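Local structure of vaginolysin (Gardnerella vaginalis, 5IMY) at residues 218-223 / 256-261; 165-170 / 214-219. The protein probably binds cholesterol in host membranes and acts as a secreted pore-forming toxin of the cholesterol-dependent cytolysin family. One frame throughout, in Å; residues are numbered along the deposited sequence.

Interaction 1: residues 218-223 / 256-261; sequences YYTVSV and VSNVAY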
# COMPACT_ATOMS: atom_id res chain seq x y z
N TYR A 218 -43.03 11.47 -1.93
CA TYR A 218 -44.36 10.94 -2.24
C TYR A 218 -44.86 11.44 -3.58
O TYR A 218 -45.40 10.66 -4.38
CB TYR A 218 -45.34 11.34 -1.14
CG TYR A 218 -44.97 10.85 0.24
CD1 TYR A 218 -44.60 9.53 0.45
CD2 TYR A 218 -44.97 11.71 1.32
CE1 TYR A 218 -44.25 9.08 1.71
CE2 TYR A 218 -44.62 11.28 2.58
CZ TYR A 218 -44.26 9.96 2.77
OH TYR A 218 -43.92 9.53 4.03
N TYR A 219 -44.68 12.73 -3.86
CA TYR A 219 -45.15 13.32 -5.10
C TYR A 219 -44.37 14.59 -5.37
O TYR A 219 -43.70 15.13 -4.49
CB TYR A 219 -46.66 13.61 -5.05
CG TYR A 219 -47.08 14.43 -3.86
CD1 TYR A 219 -47.00 15.82 -3.88
CD2 TYR A 219 -47.58 13.83 -2.71
CE1 TYR A 219 -47.39 16.58 -2.80
CE2 TYR A 219 -47.97 14.58 -1.62
CZ TYR A 219 -47.88 15.95 -1.67
OH TYR A 219 -48.27 16.71 -0.58
N THR A 220 -44.47 15.06 -6.61
CA THR A 220 -43.75 16.24 -7.07
C THR A 220 -44.73 17.21 -7.70
O THR A 220 -45.56 16.82 -8.52
CB THR A 220 -42.66 15.84 -8.08
OG1 THR A 220 -41.66 15.05 -7.43
CG2 THR A 220 -42.00 17.08 -8.69
N VAL A 221 -44.63 18.48 -7.31
CA VAL A 221 -45.40 19.55 -7.92
C VAL A 221 -44.50 20.24 -8.93
O VAL A 221 -43.43 20.74 -8.59
CB VAL A 221 -45.91 20.55 -6.86
CG1 VAL A 221 -46.69 21.68 -7.54
CG2 VAL A 221 -46.78 19.84 -5.83
N SER A 222 -44.94 20.26 -10.19
CA SER A 222 -44.13 20.73 -11.29
C SER A 222 -44.80 21.90 -12.00
O SER A 222 -46.01 22.10 -11.90
CB SER A 222 -43.87 19.60 -12.30
OG SER A 222 -43.31 20.10 -13.50
N VAL A 223 -43.98 22.67 -12.71
CA VAL A 223 -44.43 23.82 -13.47
C VAL A 223 -44.51 23.44 -14.94
O VAL A 223 -43.68 22.68 -15.45
CB VAL A 223 -43.47 25.02 -13.26
CG1 VAL A 223 -43.70 26.09 -14.32
CG2 VAL A 223 -43.65 25.60 -11.87
N VAL A 256 -38.10 27.81 -10.27
CA VAL A 256 -38.31 26.52 -9.62
C VAL A 256 -39.22 25.68 -10.50
O VAL A 256 -40.45 25.86 -10.49
CB VAL A 256 -38.90 26.70 -8.21
CG1 VAL A 256 -39.05 25.36 -7.51
CG2 VAL A 256 -38.02 27.64 -7.39
N SER A 257 -38.64 24.76 -11.27
CA SER A 257 -39.44 23.97 -12.20
C SER A 257 -40.27 22.92 -11.47
O SER A 257 -41.36 22.56 -11.94
CB SER A 257 -38.54 23.30 -13.24
OG SER A 257 -37.20 23.23 -12.79
N ASN A 258 -39.79 22.41 -10.33
CA ASN A 258 -40.59 21.47 -9.56
C ASN A 258 -40.08 21.45 -8.12
O ASN A 258 -38.93 21.79 -7.84
CB ASN A 258 -40.54 20.06 -10.16
CG ASN A 258 -39.25 19.33 -9.85
OD1 ASN A 258 -39.06 18.84 -8.73
ND2 ASN A 258 -38.37 19.22 -10.84
N VAL A 259 -40.97 21.03 -7.22
CA VAL A 259 -40.67 20.86 -5.81
C VAL A 259 -41.15 19.48 -5.39
O VAL A 259 -42.30 19.11 -5.65
CB VAL A 259 -41.33 21.95 -4.94
CG1 VAL A 259 -41.16 21.64 -3.46
CG2 VAL A 259 -40.74 23.31 -5.27
N ALA A 260 -40.26 18.72 -4.76
CA ALA A 260 -40.60 17.39 -4.27
C ALA A 260 -41.13 17.48 -2.85
O ALA A 260 -40.62 18.24 -2.03
CB ALA A 260 -39.37 16.48 -4.32
N TYR A 261 -42.17 16.69 -2.58
CA TYR A 261 -42.81 16.67 -1.27
C TYR A 261 -42.68 15.28 -0.66
O TYR A 261 -42.80 14.27 -1.36
CB TYR A 261 -44.29 17.06 -1.38
CG TYR A 261 -44.52 18.51 -1.71
CD1 TYR A 261 -44.86 19.43 -0.72
CD2 TYR A 261 -44.38 18.98 -3.01
CE1 TYR A 261 -45.06 20.76 -1.02
CE2 TYR A 261 -44.58 20.31 -3.32
CZ TYR A 261 -44.92 21.20 -2.32
OH TYR A 261 -45.12 22.53 -2.62
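A classic beta bulge opens this antiparallel pairing: Tyr218 and Tyr219 both face Tyr261. Tyr218 N donates to Tyr261 O at 2.9 Å, while the N-H of Tyr219 reaches the same oxygen only weakly. Tyr261 N answers with a straight bond to Tyr219 O (163° at the hydrogen). Beyond the bulge the ladder runs on, Val221 and Val259 exchanging N-H and C=O both ways, and a further bond joins Val223 N to Ser257 O at 2.7 Å.

On the face of Tyr219, Val221 and Tyr261, chi1 of 53° puts the Tyr219 ring between its own backbone N and carbonyl carbon, where its CE1 meets Tyr261 CB at 3.4 Å. The two rings are nearly parallel (18°) but slid apart, with centroids 5.5 Å apart, so they barely overlap. From the next pair along, Val221 CG2 presses on Tyr261 CE2 at 3.4 Å. Flat rings and a branched valine suit this buried face, because helix 139-158 covers it, Val146 touching both Val221 and Tyr261. The strands belong to the large antiparallel sheet of the cytolysin fold, whose strand 347-354 continues beyond 256-261.

Thr220, Ser222 and Asn258, partly exposed, lie on the other face with the small Ala260. There Thr220 turns its methyl CG2 across the sheet to Asn258 OD1 (3.4 Å), and Ser222 CB lies beside Asn258 CB.

Interaction 2: residues 165-170 / 214-219; sequences ARMQYD and FKQTYY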
# COMPACT_ATOMS: atom_id res chain seq x y z
N ALA A 165 -43.21 5.94 -1.67
CA ALA A 165 -42.25 7.00 -1.96
C ALA A 165 -41.09 6.46 -2.78
O ALA A 165 -40.55 5.39 -2.49
CB ALA A 165 -41.72 7.61 -0.67
N ARG A 166 -40.71 7.21 -3.81
CA ARG A 166 -39.41 7.00 -4.43
C ARG A 166 -38.33 7.47 -3.47
O ARG A 166 -38.34 8.63 -3.04
CB ARG A 166 -39.30 7.76 -5.75
CG ARG A 166 -37.94 7.58 -6.43
CD ARG A 166 -37.58 8.79 -7.27
NE ARG A 166 -38.60 9.05 -8.28
CZ ARG A 166 -38.74 8.33 -9.39
NH1 ARG A 166 -37.93 7.31 -9.62
NH2 ARG A 166 -39.71 8.64 -10.25
N MET A 167 -37.42 6.58 -3.11
CA MET A 167 -36.39 6.88 -2.14
C MET A 167 -35.05 7.07 -2.83
O MET A 167 -34.72 6.34 -3.77
CB MET A 167 -36.30 5.77 -1.09
CG MET A 167 -36.20 6.28 0.33
SD MET A 167 -34.58 6.00 1.06
CE MET A 167 -35.01 4.78 2.30
N GLN A 168 -34.30 8.06 -2.37
CA GLN A 168 -32.96 8.32 -2.86
C GLN A 168 -32.11 8.76 -1.68
O GLN A 168 -32.60 9.48 -0.79
CB GLN A 168 -32.95 9.38 -3.96
CG GLN A 168 -33.19 10.80 -3.47
CD GLN A 168 -33.76 11.71 -4.55
OE1 GLN A 168 -33.71 11.38 -5.73
NE2 GLN A 168 -34.30 12.85 -4.14
N TYR A 169 -30.86 8.33 -1.65
CA TYR A 169 -29.98 8.66 -0.54
C TYR A 169 -28.60 9.02 -1.06
O TYR A 169 -28.14 8.48 -2.07
CB TYR A 169 -29.87 7.49 0.46
CG TYR A 169 -29.25 6.23 -0.10
CD1 TYR A 169 -27.87 6.07 -0.11
CD2 TYR A 169 -30.04 5.20 -0.59
CE1 TYR A 169 -27.30 4.92 -0.62
CE2 TYR A 169 -29.47 4.05 -1.10
CZ TYR A 169 -28.10 3.92 -1.11
OH TYR A 169 -27.53 2.77 -1.61
N ASP A 170 -27.94 9.94 -0.36
CA ASP A 170 -26.58 10.35 -0.66
C ASP A 170 -25.73 10.13 0.58
O ASP A 170 -26.09 10.59 1.67
CB ASP A 170 -26.54 11.82 -1.10
CG ASP A 170 -27.36 12.08 -2.34
OD1 ASP A 170 -26.84 11.86 -3.46
OD2 ASP A 170 -28.53 12.50 -2.21
N PHE A 214 -31.39 10.95 3.63
CA PHE A 214 -32.47 10.15 3.08
C PHE A 214 -33.61 11.06 2.65
O PHE A 214 -34.08 11.89 3.44
CB PHE A 214 -32.99 9.13 4.10
CG PHE A 214 -32.06 7.97 4.32
CD1 PHE A 214 -32.05 6.90 3.43
CD2 PHE A 214 -31.21 7.94 5.41
CE1 PHE A 214 -31.20 5.84 3.63
CE2 PHE A 214 -30.36 6.88 5.61
CZ PHE A 214 -30.35 5.82 4.72
N LYS A 215 -34.06 10.91 1.41
CA LYS A 215 -35.18 11.66 0.87
C LYS A 215 -36.23 10.68 0.38
O LYS A 215 -35.97 9.88 -0.53
CB LYS A 215 -34.74 12.58 -0.27
CG LYS A 215 -34.26 13.94 0.21
CD LYS A 215 -33.62 14.74 -0.91
CE LYS A 215 -33.20 16.11 -0.43
NZ LYS A 215 -32.30 16.80 -1.39
N GLN A 216 -37.42 10.74 0.98
CA GLN A 216 -38.56 9.94 0.57
C GLN A 216 -39.57 10.87 -0.08
O GLN A 216 -40.19 11.70 0.60
CB GLN A 216 -39.17 9.20 1.76
CG GLN A 216 -38.14 8.48 2.62
CD GLN A 216 -38.76 7.53 3.62
OE1 GLN A 216 -39.02 7.89 4.77
NE2 GLN A 216 -39.02 6.30 3.18
N THR A 217 -39.74 10.75 -1.39
CA THR A 217 -40.62 11.62 -2.16
C THR A 217 -41.93 10.89 -2.42
O THR A 217 -41.95 9.84 -3.06
CB THR A 217 -39.97 12.03 -3.48
OG1 THR A 217 -38.74 12.72 -3.22
CG2 THR A 217 -40.89 12.93 -4.29
N TYR A 218 -43.03 11.47 -1.93
CA TYR A 218 -44.36 10.94 -2.24
C TYR A 218 -44.86 11.44 -3.58
O TYR A 218 -45.40 10.66 -4.38
CB TYR A 218 -45.34 11.34 -1.14
CG TYR A 218 -44.97 10.85 0.24
CD1 TYR A 218 -44.60 9.53 0.45
CD2 TYR A 218 -44.97 11.71 1.32
CE1 TYR A 218 -44.25 9.08 1.71
CE2 TYR A 218 -44.62 11.28 2.58
CZ TYR A 218 -44.26 9.96 2.77
OH TYR A 218 -43.92 9.53 4.03
N TYR A 219 -44.68 12.73 -3.86
CA TYR A 219 -45.15 13.32 -5.10
C TYR A 219 -44.37 14.59 -5.37
O TYR A 219 -43.70 15.13 -4.49
CB TYR A 219 -46.66 13.61 -5.05
CG TYR A 219 -47.08 14.43 -3.86
CD1 TYR A 219 -47.00 15.82 -3.88
CD2 TYR A 219 -47.58 13.83 -2.71
CE1 TYR A 219 -47.39 16.58 -2.80
CE2 TYR A 219 -47.97 14.58 -1.62
CZ TYR A 219 -47.88 15.95 -1.67
OH TYR A 219 -48.27 16.71 -0.58
O HOH W 1 -36.57 11.09 -3.05
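Met167 and Phe214 meet across two antiparallel strands in a Met-aromatic contact. The sulfur SD approaches the edge of the ring, near its plane, 3.6 Å from Phe214 CD1, and bends at chi2 and chi3 bring the terminal methyl CE round to the same atom. Tyr169 CB also touches the ring, 3.7 Å from Phe214 CD1. A flexible thioether suits the place, since it can follow the rim of a rigid ring. Farther along the same face Met167 CG lies against Gln216 CG, the two chains side by side and pointing the same way. Just before the strand, Ala165 CB points toward 214-219 and, small enough to fit beside a ring, rests 3.6 Å from Tyr218 CD1.

On the opposite face the amide NE2 of Gln168 lies across the aliphatic chain of Lys215, 3.8 Å from Lys215 CD. The extended lysine chain carries its ammonium on to Asn78, which accepts a hydrogen bond from it. Water 1 also sits on this face, donating to Arg166 O and to Lys215 O; the hydroxyl Thr217 OG1, 2.7 Å from the water oxygen, joins the two carbonyls as its third partner.

Behind these groups, the backbones fix the register. Gln168 and Lys215 exchange two bonds, and Thr217 N gives Arg166 O a nearly straight one (173°), whereas the return bond from Arg166 N to Thr217 O is weak. Outside the pair, the buried Gln216 amide is met by weak bonds to Arg263 and to Ile333 O, leaving the apolar packing to Met167, Tyr169 and Phe214. Strands 166-173 and 208-223 are thus antiparallel neighbours in the large sheet of the cytolysin fold, with helices 278-286 and 326-335 packed on the Phe214 face through Ile286 and Leu329.

How the interactions relate
Strand 208-223 serves both interactions, which lie about 13 Å apart between centres within one antiparallel sheet. Along the chain, 165-170 comes first, then 214-219 pairs back with it; the chain turns a corner at Tyr218, and 218-223 goes on to pair with 256-261. The segments overlap at Tyr218 and Tyr219, of which Tyr218 takes part in both contacts. The two interactions also touch directly, Thr217 CG2 packing 3.9 Å from Ala260 CB. Before the corner the strand pairs with 165-170 along one edge, and after it with 256-261 along the other, so that a single strand crosses the bend of the sheet.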